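Local coordinates for methylenetetrahydrofolate--tRNA-(uracil-5-)-methyltransferase trmFO (Thermus thermophilus, PDB 3G5S), which probably catalyses the folate- and FAD-dependent methylation of uridine 54 in tRNA to 5-methyluridine, at residues A[26-31]-A[115-120]. Numbering follows the deposited sequence.
With FAD (flavin-adenine dinucleotide), chain B.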
ATOM      1  N   PRO A  26       7.980 -13.001  24.042  1.00 11.96           N
ATOM      2  CA  PRO A  26       7.499 -11.816  24.759  1.00 12.52           C
ATOM      3  C   PRO A  26       7.715 -10.531  23.972  1.00 11.15           C
ATOM      4  O   PRO A  26       8.644 -10.426  23.155  1.00 12.01           O
ATOM      5  CB  PRO A  26       8.356 -11.803  26.031  1.00 13.30           C
ATOM      6  CG  PRO A  26       8.822 -13.210  26.180  1.00 13.55           C
ATOM      7  CD  PRO A  26       9.037 -13.698  24.787  1.00 12.85           C
ATOM      8  N   VAL A  27       6.859  -9.552  24.243  1.00 11.70           N
ATOM      9  CA  VAL A  27       6.805  -8.323  23.472  1.00 11.69           C
ATOM     10  C   VAL A  27       6.851  -7.123  24.404  1.00 11.24           C
ATOM     11  O   VAL A  27       6.282  -7.147  25.500  1.00 11.79           O
ATOM     12  CB  VAL A  27       5.510  -8.270  22.621  1.00 11.91           C
ATOM     13  CG1 VAL A  27       5.346  -6.917  21.945  1.00 12.17           C
ATOM     14  CG2 VAL A  27       5.507  -9.399  21.593  1.00 12.30           C
ATOM     15  N   ARG A  28       7.563  -6.096  23.955  1.00 11.54           N
ATOM     16  CA  ARG A  28       7.525  -4.777  24.547  1.00 12.28           C
ATOM     17  C   ARG A  28       6.879  -3.877  23.503  1.00 10.86           C
ATOM     18  O   ARG A  28       7.491  -3.568  22.476  1.00 11.67           O
ATOM     19  CB  ARG A  28       8.947  -4.307  24.852  1.00 12.94           C
ATOM     20  CG  ARG A  28       9.020  -2.995  25.589  1.00 14.71           C
ATOM     21  CD  ARG A  28      10.464  -2.624  25.937  1.00 16.18           C
ATOM     22  NE  ARG A  28      11.087  -3.582  26.848  1.00 17.16           N
ATOM     23  CZ  ARG A  28      12.023  -4.464  26.500  1.00 17.69           C
ATOM     24  NH1 ARG A  28      12.455  -4.531  25.247  1.00 18.32           N
ATOM     25  NH2 ARG A  28      12.523  -5.288  27.409  1.00 19.91           N
ATOM     26  N   LEU A  29       5.629  -3.503  23.757  1.00 11.38           N
ATOM     27  CA  LEU A  29       4.829  -2.746  22.805  1.00 11.70           C
ATOM     28  C   LEU A  29       4.801  -1.290  23.226  1.00 11.72           C
ATOM     29  O   LEU A  29       4.271  -0.957  24.287  1.00 12.77           O
ATOM     30  CB  LEU A  29       3.410  -3.313  22.765  1.00 12.12           C
ATOM     31  CG  LEU A  29       2.400  -2.624  21.848  1.00 12.61           C
ATOM     32  CD1 LEU A  29       2.851  -2.693  20.401  1.00 12.34           C
ATOM     33  CD2 LEU A  29       1.034  -3.263  22.018  1.00 13.65           C
ATOM     34  N   PHE A  30       5.393  -0.432  22.399  1.00 11.75           N
ATOM     35  CA  PHE A  30       5.461   0.998  22.680  1.00 11.83           C
ATOM     36  C   PHE A  30       4.322   1.720  21.976  1.00 11.99           C
ATOM     37  O   PHE A  30       4.073   1.501  20.788  1.00 12.41           O
ATOM     38  CB  PHE A  30       6.777   1.599  22.167  1.00 12.06           C
ATOM     39  CG  PHE A  30       8.012   1.109  22.873  1.00 12.97           C
ATOM     40  CD1 PHE A  30       8.667  -0.033  22.443  1.00 13.73           C
ATOM     41  CD2 PHE A  30       8.546   1.821  23.933  1.00 14.29           C
ATOM     42  CE1 PHE A  30       9.814  -0.466  23.075  1.00 14.72           C
ATOM     43  CE2 PHE A  30       9.689   1.389  24.566  1.00 15.19           C
ATOM     44  CZ  PHE A  30      10.328   0.250  24.140  1.00 15.83           C
ATOM     45  N   GLU A  31       3.647   2.599  22.707  1.00 12.46           N
ATOM     46  CA  GLU A  31       2.613   3.434  22.128  1.00 12.90           C
ATOM     47  C   GLU A  31       2.625   4.781  22.822  1.00 13.34           C
ATOM     48  O   GLU A  31       2.516   4.860  24.046  1.00 14.41           O
ATOM     49  CB  GLU A  31       1.239   2.774  22.261  1.00 13.63           C
ATOM     50  CG  GLU A  31       0.092   3.638  21.761  1.00 13.63           C
ATOM     51  CD  GLU A  31       0.330   4.170  20.364  1.00 12.80           C
ATOM     52  OE1 GLU A  31       0.355   5.412  20.204  1.00 13.29           O
ATOM     53  OE2 GLU A  31       0.499   3.349  19.429  1.00 12.68           O
ATOM     54  N   GLU A 115       4.269  -6.601  27.557  1.00 14.11           N
ATOM     55  CA  GLU A 115       4.475  -5.382  28.332  1.00 14.80           C
ATOM     56  C   GLU A 115       4.166  -4.186  27.443  1.00 13.50           C
ATOM     57  O   GLU A 115       4.674  -4.089  26.325  1.00 14.48           O
ATOM     58  CB  GLU A 115       5.913  -5.275  28.837  1.00 16.06           C
ATOM     59  CG  GLU A 115       6.161  -3.993  29.632  1.00 19.76           C
ATOM     60  CD  GLU A 115       7.634  -3.706  29.907  1.00 24.63           C
ATOM     61  OE1 GLU A 115       7.918  -2.733  30.636  1.00 26.99           O
ATOM     62  OE2 GLU A 115       8.506  -4.436  29.393  1.00 27.40           O
ATOM     63  N   VAL A 116       3.323  -3.289  27.940  1.00 14.16           N
ATOM     64  CA  VAL A 116       2.997  -2.058  27.242  1.00 14.58           C
ATOM     65  C   VAL A 116       3.798  -0.915  27.846  1.00 14.61           C
ATOM     66  O   VAL A 116       3.815  -0.745  29.064  1.00 15.62           O
ATOM     67  CB  VAL A 116       1.499  -1.730  27.364  1.00 15.81           C
ATOM     68  CG1 VAL A 116       1.178  -0.423  26.662  1.00 17.01           C
ATOM     69  CG2 VAL A 116       0.659  -2.860  26.789  1.00 17.49           C
ATOM     70  N   VAL A 117       4.460  -0.142  26.992  1.00 14.26           N
ATOM     71  CA  VAL A 117       5.198   1.034  27.421  1.00 14.20           C
ATOM     72  C   VAL A 117       4.580   2.257  26.754  1.00 14.36           C
ATOM     73  O   VAL A 117       4.602   2.381  25.521  1.00 14.23           O
ATOM     74  CB  VAL A 117       6.686   0.924  27.045  1.00 15.97           C
ATOM     75  CG1 VAL A 117       7.444   2.158  27.506  1.00 18.07           C
ATOM     76  CG2 VAL A 117       7.303  -0.334  27.648  1.00 17.27           C
ATOM     77  N   ARG A 118       4.005   3.142  27.565  1.00 14.80           N
ATOM     78  CA  ARG A 118       3.373   4.337  27.035  1.00 15.18           C
ATOM     79  C   ARG A 118       4.419   5.431  26.939  1.00 16.58           C
ATOM     80  O   ARG A 118       4.622   6.208  27.876  1.00 20.53           O
ATOM     81  CB  ARG A 118       2.208   4.779  27.920  1.00 16.94           C
ATOM     82  CG  ARG A 118       1.079   3.760  28.024  1.00 18.22           C
ATOM     83  CD  ARG A 118       0.163   3.784  26.800  1.00 19.36           C
ATOM     84  NE  ARG A 118      -0.903   2.787  26.913  1.00 19.32           N
ATOM     85  CZ  ARG A 118      -1.953   2.698  26.100  1.00 19.83           C
ATOM     86  NH1 ARG A 118      -2.094   3.546  25.090  1.00 18.62           N
ATOM     87  NH2 ARG A 118      -2.867   1.756  26.296  1.00 21.74           N
ATOM     88  N   GLU A 119       5.102   5.472  25.805  1.00 15.23           N
ATOM     89  CA  GLU A 119       6.125   6.472  25.575  1.00 16.19           C
ATOM     90  C   GLU A 119       6.364   6.623  24.084  1.00 15.48           C
ATOM     91  O   GLU A 119       6.052   5.725  23.295  1.00 16.38           O
ATOM     92  CB  GLU A 119       7.423   6.085  26.281  1.00 20.80           C
ATOM     93  CG  GLU A 119       8.297   5.105  25.523  1.00 25.26           C
ATOM     94  CD  GLU A 119       9.688   4.982  26.122  1.00 27.50           C
ATOM     95  OE1 GLU A 119      10.668   4.895  25.349  1.00 29.59           O
ATOM     96  OE2 GLU A 119       9.801   4.974  27.366  1.00 27.21           O
ATOM     97  N   GLU A 120       6.895   7.777  23.703  1.00 15.91           N
ATOM     98  CA  GLU A 120       7.339   7.991  22.341  1.00 15.93           C
ATOM     99  C   GLU A 120       8.743   7.434  22.176  1.00 15.45           C
ATOM    100  O   GLU A 120       9.644   7.783  22.933  1.00 17.67           O
ATOM    101  CB  GLU A 120       7.363   9.478  21.995  1.00 16.98           C
ATOM    102  CG  GLU A 120       7.829   9.708  20.572  1.00 17.12           C
ATOM    103  CD  GLU A 120       8.319  11.112  20.294  1.00 17.93           C
ATOM    104  OE1 GLU A 120       8.445  11.926  21.240  1.00 21.30           O
ATOM    105  OE2 GLU A 120       8.594  11.391  19.109  1.00 16.64           O
TER
HETATM  106  PA  FAD B 444      -1.343   3.477  12.695  1.00 10.67           P
HETATM  107  O1A FAD B 444      -1.445   4.966  12.534  1.00 11.62           O
HETATM  108  O2A FAD B 444      -2.609   2.683  12.784  1.00 11.15           O
HETATM  109  O5B FAD B 444      -0.460   3.102  13.972  1.00 10.59           O
HETATM  110  C5B FAD B 444       0.768   3.749  14.239  1.00 11.11           C
HETATM  111  C4B FAD B 444       0.889   3.881  15.745  1.00 11.06           C
HETATM  112  O4B FAD B 444       2.195   4.327  16.071  1.00 11.27           O
HETATM  113  C3B FAD B 444      -0.077   4.923  16.304  1.00 11.74           C
HETATM  114  O3B FAD B 444      -0.836   4.384  17.370  1.00 12.32           O
HETATM  115  C2B FAD B 444       0.830   6.062  16.773  1.00 12.17           C
HETATM  116  O2B FAD B 444       0.355   6.772  17.898  1.00 13.18           O
HETATM  117  C1B FAD B 444       2.113   5.320  17.097  1.00 11.61           C
HETATM  118  N9A FAD B 444       3.377   6.067  17.022  1.00 12.28           N
HETATM  119  C8A FAD B 444       3.813   6.883  16.015  1.00 12.36           C
HETATM  120  N7A FAD B 444       5.071   7.282  16.296  1.00 12.35           N
HETATM  121  C5A FAD B 444       5.440   6.711  17.474  1.00 12.13           C
HETATM  122  C6A FAD B 444       6.598   6.761  18.237  1.00 12.86           C
HETATM  123  N6A FAD B 444       7.727   7.325  17.788  1.00 13.38           N
HETATM  124  N1A FAD B 444       6.646   6.043  19.400  1.00 13.18           N
HETATM  125  C2A FAD B 444       5.571   5.303  19.833  1.00 13.01           C
HETATM  126  N3A FAD B 444       4.417   5.243  19.086  1.00 12.54           N
HETATM  127  C4A FAD B 444       4.378   5.948  17.936  1.00 11.85           C
HETATM  128  N1  FAD B 444      -6.896   3.343   5.693  1.00 15.04           N
HETATM  129  C2  FAD B 444      -7.980   2.670   5.188  1.00 16.21           C
HETATM  130  O2  FAD B 444      -7.881   1.493   4.848  1.00 16.23           O
HETATM  131  N3  FAD B 444      -9.190   3.326   5.066  1.00 18.11           N
HETATM  132  C4  FAD B 444      -9.355   4.648   5.443  1.00 18.79           C
HETATM  133  O4  FAD B 444     -10.454   5.204   5.326  1.00 21.94           O
HETATM  134  C4X FAD B 444      -8.246   5.320   5.957  1.00 17.33           C
HETATM  135  N5  FAD B 444      -8.342   6.638   6.343  1.00 19.08           N
HETATM  136  C5X FAD B 444      -7.237   7.284   6.858  1.00 17.96           C
HETATM  137  C6  FAD B 444      -7.351   8.613   7.254  1.00 18.31           C
HETATM  138  C7  FAD B 444      -6.253   9.290   7.765  1.00 18.98           C
HETATM  139  C7M FAD B 444      -6.382  10.727   8.191  1.00 20.72           C
HETATM  140  C8  FAD B 444      -5.036   8.628   7.888  1.00 19.27           C
HETATM  141  C8M FAD B 444      -3.841   9.348   8.442  1.00 21.41           C
HETATM  142  C9  FAD B 444      -4.920   7.296   7.495  1.00 17.50           C
HETATM  143  C9A FAD B 444      -6.018   6.615   6.976  1.00 16.22           C
HETATM  144  N10 FAD B 444      -5.900   5.293   6.565  1.00 14.49           N
HETATM  145  C10 FAD B 444      -7.025   4.658   6.073  1.00 15.38           C
HETATM  146  C1' FAD B 444      -4.561   4.789   6.076  1.00 13.26           C
HETATM  147  C2' FAD B 444      -4.007   3.594   6.871  1.00 12.03           C
HETATM  148  O2' FAD B 444      -4.526   2.356   6.417  1.00 11.65           O
HETATM  149  C3' FAD B 444      -4.211   3.756   8.377  1.00 11.23           C
HETATM  150  O3' FAD B 444      -3.453   4.883   8.771  1.00 12.20           O
HETATM  151  C4' FAD B 444      -3.767   2.538   9.184  1.00 11.28           C
HETATM  152  O4' FAD B 444      -4.209   2.718  10.515  1.00 11.90           O
HETATM  153  C5' FAD B 444      -2.260   2.321   9.121  1.00 10.60           C
HETATM  154  O5' FAD B 444      -1.877   1.367  10.088  1.00 10.09           O
HETATM  155  P   FAD B 444      -0.444   1.494  10.789  1.00  9.68           P
HETATM  156  O1P FAD B 444       0.645   1.535   9.766  1.00  9.56           O
HETATM  157  O2P FAD B 444      -0.378   0.421  11.825  1.00 10.20           O
HETATM  158  O3P FAD B 444      -0.460   2.952  11.462  1.00  9.96           O
HETATM  159  O   HOH W   1      10.419  -1.792  29.577  1.00 41.42           O
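Strands 27-30 and 115-117 run parallel, 115-117 at one edge of the five-stranded Rossmann-type parallel sheet that binds FAD and 27-30 next to it, and the acidic residue just past the end of strand 27-30, Glu31, grips the adenosine ribose. Four backbone hydrogen bonds zip the pair together: Glu115 N to Val27 O, Leu29 N to Glu115 O (2.8 Å), Val117 N to Leu29 O, and Glu31 N to Val117 O (3.0 Å). On the sheet face that carries Arg28, Phe30, Glu115 and Val117, the side chains lean on one another side by side. Val117 touches both Arg28 and Phe30: its CG2 meets the aliphatic CG of Arg28 at 3.8 Å, while its CB lies 3.7 Å from Phe30 CD2. Glu119 reaches the same ring from the edge, CG in the ring plane and 3.7 Å from CD2; chi1 of 83° sets this CG between the backbone N and the carbonyl carbon. Arg28 NE and Glu115 OE2 form a long salt bridge of 3.7 Å, the guanidinium and carboxylate planes 75° apart. A water that donates to Glu115 OE1 and weakly accepts from Arg28 NE supplements it, whereas Arg28 NH1 bonds to Asn5 of the adjoining strand 4-7. Glu31 turns its carboxylate to the cofactor through a bend at chi2 (51°), and the ribose hydroxyls O2B and O3B each donate to one oxygen, O2B to OE1 and O3B to OE2 (2.7 Å). The backbone amides of Arg33 and Ala9, the latter in the glycine-rich loop, supply second donors to OE1 and OE2 respectively. Gripped by four hydrogen bonds, this buried carboxylate is fixed in rotation, and the two amides probably favour its anionic form, suited to accepting both ribose hydroxyls.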